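Local coordinates for BH1478 protein (PDB 2QUP) that is of unknown function but folds into an up-and-down bundle of four helices and belongs to the DUF327 family, at residues A[64-69]-A[113-118]; A[117-122]-A[127-132]. All coordinates share one frame; numbering follows the deposited sequence. Where two conformers were deposited one is given.

Contact 1 (A[64-69]-A[113-118]); sequences EELRKY and LDLTDA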
loop_
_atom_site.group_PDB
_atom_site.type_symbol
_atom_site.label_atom_id
_atom_site.label_comp_id
_atom_site.label_asym_id
_atom_site.label_seq_id
_atom_site.Cartn_x
_atom_site.Cartn_y
_atom_site.Cartn_z
ATOM N N GLU A 64 -12.530 4.052 14.426
ATOM C CA GLU A 64 -11.235 4.326 15.005
ATOM C C GLU A 64 -10.132 3.451 14.397
ATOM O O GLU A 64 -9.008 3.906 14.189
ATOM C CB GLU A 64 -11.296 4.140 16.509
ATOM C CG GLU A 64 -9.951 4.390 17.239
ATOM C CD GLU A 64 -9.932 3.788 18.646
ATOM O OE1 GLU A 64 -8.986 4.088 19.415
ATOM O OE2 GLU A 64 -10.862 3.007 18.977
ATOM N N GLU A 65 -10.441 2.191 14.114
ATOM C CA GLU A 65 -9.426 1.305 13.543
ATOM C C GLU A 65 -9.289 1.524 12.035
ATOM O O GLU A 65 -8.192 1.421 11.496
ATOM C CB GLU A 65 -9.640 -0.191 13.911
ATOM C CG GLU A 65 -9.538 -0.551 15.460
ATOM C CD GLU A 65 -8.429 0.202 16.236
ATOM O OE1 GLU A 65 -8.670 0.630 17.381
ATOM O OE2 GLU A 65 -7.315 0.333 15.709
ATOM N N LEU A 66 -10.407 1.850 11.379
ATOM C CA LEU A 66 -10.425 2.335 9.995
ATOM C C LEU A 66 -9.542 3.577 9.789
ATOM O O LEU A 66 -8.697 3.615 8.895
ATOM C CB LEU A 66 -11.865 2.583 9.524
ATOM C CG LEU A 66 -12.068 2.862 8.031
ATOM C CD1 LEU A 66 -11.794 1.656 7.115
ATOM C CD2 LEU A 66 -13.438 3.402 7.780
ATOM N N ARG A 67 -9.719 4.569 10.635
ATOM C CA ARG A 67 -8.897 5.766 10.576
ATOM C C ARG A 67 -7.405 5.401 10.571
ATOM O O ARG A 67 -6.662 5.853 9.692
ATOM C CB ARG A 67 -9.214 6.696 11.753
ATOM C CG ARG A 67 -10.312 7.740 11.499
ATOM C CD ARG A 67 -10.944 8.304 12.803
ATOM N NE ARG A 67 -9.997 8.423 13.915
ATOM C CZ ARG A 67 -10.280 8.155 15.191
ATOM N NH1 ARG A 67 -11.492 7.760 15.559
ATOM N NH2 ARG A 67 -9.342 8.297 16.115
ATOM N N LYS A 68 -6.977 4.572 11.525
ATOM C CA LYS A 68 -5.565 4.203 11.644
ATOM C C LYS A 68 -5.079 3.400 10.425
ATOM O O LYS A 68 -3.978 3.615 9.943
ATOM C CB LYS A 68 -5.281 3.470 12.964
ATOM C CG LYS A 68 -3.845 2.968 13.088
ATOM C CD LYS A 68 -3.316 2.906 14.511
ATOM C CE LYS A 68 -1.862 2.452 14.512
ATOM N NZ LYS A 68 -1.054 3.268 13.567
ATOM N N TYR A 69 -5.924 2.508 9.925
ATOM C CA TYR A 69 -5.656 1.705 8.718
ATOM C C TYR A 69 -5.400 2.564 7.475
ATOM O O TYR A 69 -4.359 2.441 6.816
ATOM C CB TYR A 69 -6.860 0.784 8.437
ATOM C CG TYR A 69 -6.642 -0.107 7.233
ATOM C CD1 TYR A 69 -5.727 -1.156 7.280
ATOM C CD2 TYR A 69 -7.328 0.114 6.037
ATOM C CE1 TYR A 69 -5.510 -1.973 6.176
ATOM C CE2 TYR A 69 -7.107 -0.690 4.922
ATOM C CZ TYR A 69 -6.206 -1.736 5.006
ATOM O OH TYR A 69 -5.993 -2.537 3.916
ATOM N N LEU A 113 -12.630 3.229 -0.442
ATOM C CA LEU A 113 -13.963 3.821 -0.300
ATOM C C LEU A 113 -14.993 2.723 -0.067
ATOM O O LEU A 113 -15.909 2.897 0.721
ATOM C CB LEU A 113 -14.329 4.627 -1.548
ATOM C CG LEU A 113 -13.562 5.925 -1.830
ATOM C CD1 LEU A 113 -13.859 6.436 -3.254
ATOM C CD2 LEU A 113 -13.894 6.984 -0.799
ATOM N N ASP A 114 -14.815 1.585 -0.729
ATOM C CA ASP A 114 -15.728 0.440 -0.583
ATOM C C ASP A 114 -15.619 -0.241 0.775
ATOM O O ASP A 114 -16.575 -0.866 1.273
ATOM C CB ASP A 114 -15.444 -0.594 -1.667
ATOM C CG ASP A 114 -15.998 -0.192 -3.011
ATOM O OD1 ASP A 114 -15.739 -0.932 -3.977
ATOM O OD2 ASP A 114 -16.689 0.851 -3.104
ATOM N N LEU A 115 -14.435 -0.126 1.348
ATOM C CA LEU A 115 -14.140 -0.635 2.666
ATOM C C LEU A 115 -14.787 0.222 3.744
ATOM O O LEU A 115 -15.432 -0.312 4.636
ATOM C CB LEU A 115 -12.614 -0.678 2.883
ATOM C CG LEU A 115 -12.101 -1.126 4.249
ATOM C CD1 LEU A 115 -12.430 -2.594 4.505
ATOM C CD2 LEU A 115 -10.610 -0.903 4.338
ATOM N N THR A 116 -14.584 1.542 3.665
ATOM C CA THR A 116 -15.307 2.506 4.474
ATOM C C THR A 116 -16.796 2.235 4.558
ATOM O O THR A 116 -17.364 2.194 5.641
ATOM C CB THR A 116 -15.038 3.925 4.021
ATOM O OG1 THR A 116 -13.624 4.099 3.902
ATOM C CG2 THR A 116 -15.538 4.910 5.062
ATOM N N ASP A 117 -17.405 1.991 3.411
ATOM C CA ASP A 117 -18.804 1.651 3.340
ATOM C C ASP A 117 -19.156 0.409 4.132
ATOM O O ASP A 117 -20.151 0.386 4.864
ATOM C CB ASP A 117 -19.192 1.465 1.888
ATOM C CG ASP A 117 -20.388 2.273 1.522
ATOM O OD1 ASP A 117 -20.301 3.527 1.553
ATOM O OD2 ASP A 117 -21.429 1.647 1.229
ATOM N N ALA A 118 -18.331 -0.620 3.982
ATOM C CA ALA A 118 -18.596 -1.927 4.566
ATOM C C ALA A 118 -18.464 -1.864 6.087
ATOM O O ALA A 118 -19.200 -2.522 6.817
ATOM C CB ALA A 118 -17.638 -2.942 3.995
#
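Leu66 and Thr116 stand opposite each other where two antiparallel helical segments come side by side, their CA atoms 7.4 Å apart. The segments 64-69 and 113-118 run at 168° to one another, and their axes come no nearer than 11.1 Å; the gap is bridged by side chains alone, and the touching groups are carbon for the most part, with no polar bond between the segments. Leu66 does most of the work. Its CG lies anti to the backbone N (chi1 -170°), which throws the two methyls across towards the partner helix, and the fork divides its attention. CD2 goes to Thr116, reaching CG2 at 3.8 Å and also brushing CA, with the two side chains crossing nearly at right angles. The other methyl, CD1, meets CD2 of Leu115 at 4.0 Å, as the two leucines slide past each other in opposite directions. Leu115 CD2 then serves a second neighbour: Tyr69 CE2 sits 3.6 Å away, the methyl approaching the ring obliquely, so one leucine branch lies against both Leu66 and Tyr69. Shortening Leu66 to an alanine is likely to open a gap between the helices, leaving Thr116 CG2 without the methyl it rests on and Leu115 CD2 with Tyr69 alone across this contact. Leu66 CD2 lies over CG2 and OG1 of Thr116 alike; the hydroxyl finds its hydrogen bonds with Leu112 O and Lys70 NZ, and a glycerol, probably from the crystallisation liquor, lies beside the same side chain. Around this pairing of helices 63-88 and 98-120, Leu66 also packs on Leu57 of helix 27-60, whereas Tyr69 reaches Val133 and Ile136, and Leu115 reaches Met132, all on helix 126-144.

Contact 2 (A[117-122]-A[127-132]); sequences DAVLAK and LDILNM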
loop_
_atom_site.group_PDB
_atom_site.type_symbol
_atom_site.label_atom_id
_atom_site.label_comp_id
_atom_site.label_asym_id
_atom_site.label_seq_id
_atom_site.Cartn_x
_atom_site.Cartn_y
_atom_site.Cartn_z
ATOM N N ASP A 117 -17.405 1.991 3.411
ATOM C CA ASP A 117 -18.804 1.651 3.340
ATOM C C ASP A 117 -19.156 0.409 4.132
ATOM O O ASP A 117 -20.151 0.386 4.864
ATOM C CB ASP A 117 -19.192 1.465 1.888
ATOM C CG ASP A 117 -20.388 2.273 1.522
ATOM O OD1 ASP A 117 -20.301 3.527 1.553
ATOM O OD2 ASP A 117 -21.429 1.647 1.229
ATOM N N ALA A 118 -18.331 -0.620 3.982
ATOM C CA ALA A 118 -18.596 -1.927 4.566
ATOM C C ALA A 118 -18.464 -1.864 6.087
ATOM O O ALA A 118 -19.200 -2.522 6.817
ATOM C CB ALA A 118 -17.638 -2.942 3.995
ATOM N N VAL A 119 -17.523 -1.050 6.548
ATOM C CA VAL A 119 -17.305 -0.795 7.961
ATOM C C VAL A 119 -18.433 0.080 8.533
ATOM O O VAL A 119 -18.850 -0.099 9.679
ATOM C CB VAL A 119 -15.877 -0.157 8.177
ATOM C CG1 VAL A 119 -15.708 0.427 9.564
ATOM C CG2 VAL A 119 -14.793 -1.185 7.908
ATOM N N LEU A 120 -18.945 1.007 7.729
ATOM C CA LEU A 120 -20.018 1.885 8.179
ATOM C C LEU A 120 -21.381 1.189 8.205
ATOM O O LEU A 120 -22.257 1.581 8.975
ATOM C CB LEU A 120 -20.095 3.132 7.305
ATOM C CG LEU A 120 -19.570 4.471 7.813
ATOM C CD1 LEU A 120 -18.339 4.347 8.663
ATOM C CD2 LEU A 120 -19.270 5.315 6.631
ATOM N N ALA A 121 -21.558 0.165 7.375
ATOM C CA ALA A 121 -22.845 -0.541 7.273
ATOM C C ALA A 121 -23.186 -1.391 8.497
ATOM O O ALA A 121 -22.303 -1.775 9.268
ATOM C CB ALA A 121 -22.901 -1.371 6.018
ATOM N N LYS A 122 -24.475 -1.680 8.665
ATOM C CA LYS A 122 -25.028 -2.007 9.980
ATOM C C LYS A 122 -24.605 -3.396 10.463
ATOM O O LYS A 122 -24.044 -3.538 11.553
ATOM C CB LYS A 122 -26.556 -1.847 9.989
ATOM C CG LYS A 122 -27.027 -0.399 10.174
ATOM C CD LYS A 122 -28.174 -0.052 9.226
ATOM C CE LYS A 122 -29.536 -0.120 9.913
ATOM N NZ LYS A 122 -29.710 0.982 10.897
ATOM N N LEU A 127 -14.718 -11.632 8.234
ATOM C CA LEU A 127 -13.982 -12.340 7.190
ATOM C C LEU A 127 -14.002 -11.632 5.842
ATOM O O LEU A 127 -12.988 -11.625 5.127
ATOM C CB LEU A 127 -14.443 -13.786 7.051
ATOM C CG LEU A 127 -13.538 -14.738 6.270
ATOM C CD1 LEU A 127 -12.145 -14.845 6.883
ATOM C CD2 LEU A 127 -14.221 -16.091 6.269
ATOM N N ASP A 128 -15.154 -11.049 5.505
ATOM C CA ASP A 128 -15.301 -10.156 4.347
ATOM C C ASP A 128 -14.384 -8.946 4.470
ATOM O O ASP A 128 -13.735 -8.583 3.510
ATOM C CB ASP A 128 -16.750 -9.682 4.202
ATOM C CG ASP A 128 -17.737 -10.832 4.018
ATOM O OD1 ASP A 128 -17.355 -11.916 3.533
ATOM O OD2 ASP A 128 -18.914 -10.646 4.372
ATOM N N ILE A 129 -14.335 -8.337 5.651
ATOM C CA ILE A 129 -13.402 -7.226 5.933
ATOM C C ILE A 129 -11.926 -7.620 5.766
ATOM O O ILE A 129 -11.147 -6.913 5.123
ATOM C CB ILE A 129 -13.696 -6.582 7.306
ATOM C CG1 ILE A 129 -15.112 -5.988 7.293
ATOM C CG2 ILE A 129 -12.649 -5.533 7.672
ATOM C CD1 ILE A 129 -15.418 -4.991 8.374
ATOM N N LEU A 130 -11.571 -8.783 6.309
ATOM C CA LEU A 130 -10.292 -9.423 6.045
ATOM C C LEU A 130 -9.966 -9.574 4.561
ATOM O O LEU A 130 -8.859 -9.226 4.127
ATOM C CB LEU A 130 -10.216 -10.764 6.777
ATOM C CG LEU A 130 -8.866 -11.404 7.055
ATOM C CD1 LEU A 130 -7.882 -10.379 7.692
ATOM C CD2 LEU A 130 -9.116 -12.591 7.965
ATOM N N ASN A 131 -10.921 -10.069 3.771
ATOM C CA ASN A 131 -10.735 -10.208 2.322
ATOM C C ASN A 131 -10.464 -8.892 1.631
ATOM O O ASN A 131 -9.558 -8.813 0.803
ATOM C CB ASN A 131 -11.927 -10.903 1.675
ATOM C CG ASN A 131 -12.045 -12.357 2.100
ATOM O OD1 ASN A 131 -11.050 -13.087 2.165
ATOM N ND2 ASN A 131 -13.265 -12.785 2.400
ATOM N N MET A 132 -11.224 -7.866 2.033
ATOM C CA MET A 132 -11.112 -6.517 1.480
ATOM C C MET A 132 -9.731 -5.926 1.728
ATOM O O MET A 132 -9.147 -5.303 0.836
ATOM C CB MET A 132 -12.186 -5.592 2.080
ATOM C CG MET A 132 -13.625 -5.874 1.624
ATOM S SD MET A 132 -14.861 -4.994 2.621
ATOM C CE MET A 132 -16.310 -6.040 2.383
#
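Ala118 turns its CB toward the segment 127-132 and meets the far end of Met132, lying 3.7 Å from SD and just as close to the terminal CE. Ala118 and Ile129 lose the most surface to this contact and have the nearest CA atoms across it, 7.5 Å apart, yet their side chains find different partners. Met132 reaches the alanine with a chain that leaves CG beside the backbone N (chi1 -71°) and is extended from there on, so that sulfur and methyl are laid against the small side chain. Met132 was modelled in two conformers, and this touch is that of one of them, so its detail is less certain than the rest. Ile129 works one turn earlier along its helix: its CG1 arm also stays beside the backbone N, and the straight continuation carries CD1 to CG2 of Val119 at 3.9 Å, the two side chains crossing at about a right angle. Val119 therefore lends one methyl to this helix, while its side chain also packs against Leu57 of helix 27-60 and Leu66 of helix 63-88. Beside the contact helix 98-120 runs out: Ala121 N still bonds to Asp117 O at 2.9 Å, but Ala121 itself has left helical backbone angles, and the chain turns through a short connection in which Lys124 NZ bonds to Ala121 O. Ile129 packs against Lys124 as well, and against Arg61 in a loop. With 139 Å² buried in all and only methyl groups and a thioether sulfur meeting, the hairpin of helices 98-120 and 126-144 is joined here by shape and van der Waals contact, with no directional polar bond between segments 117-122 and 127-132 to set their register.

How the contacts relate
Contacts 1 and 2 use overlapping segments at the C-terminal end of helix 98-120, sharing Asp117 and Ala118, and their centres are 8 Å apart. Contact 1 joins that helix to 63-88 and is the more buried; contact 2 joins it to 126-144, closer to the connecting turn and only partly buried. They meet directly: Leu115 CD1 lies 3.9 Å from Met132 CB, and Leu66 CD2 lies 4.1 Å from Val119 CG1, so the apolar packing is continuous from helix 63-88 through 98-120 to 126-144. The chemistry differs modestly: contact 1 brings in an aromatic ring and a threonine with its hydroxyl bonded elsewhere, whereas contact 2 relies on aliphatic groups and a thioether.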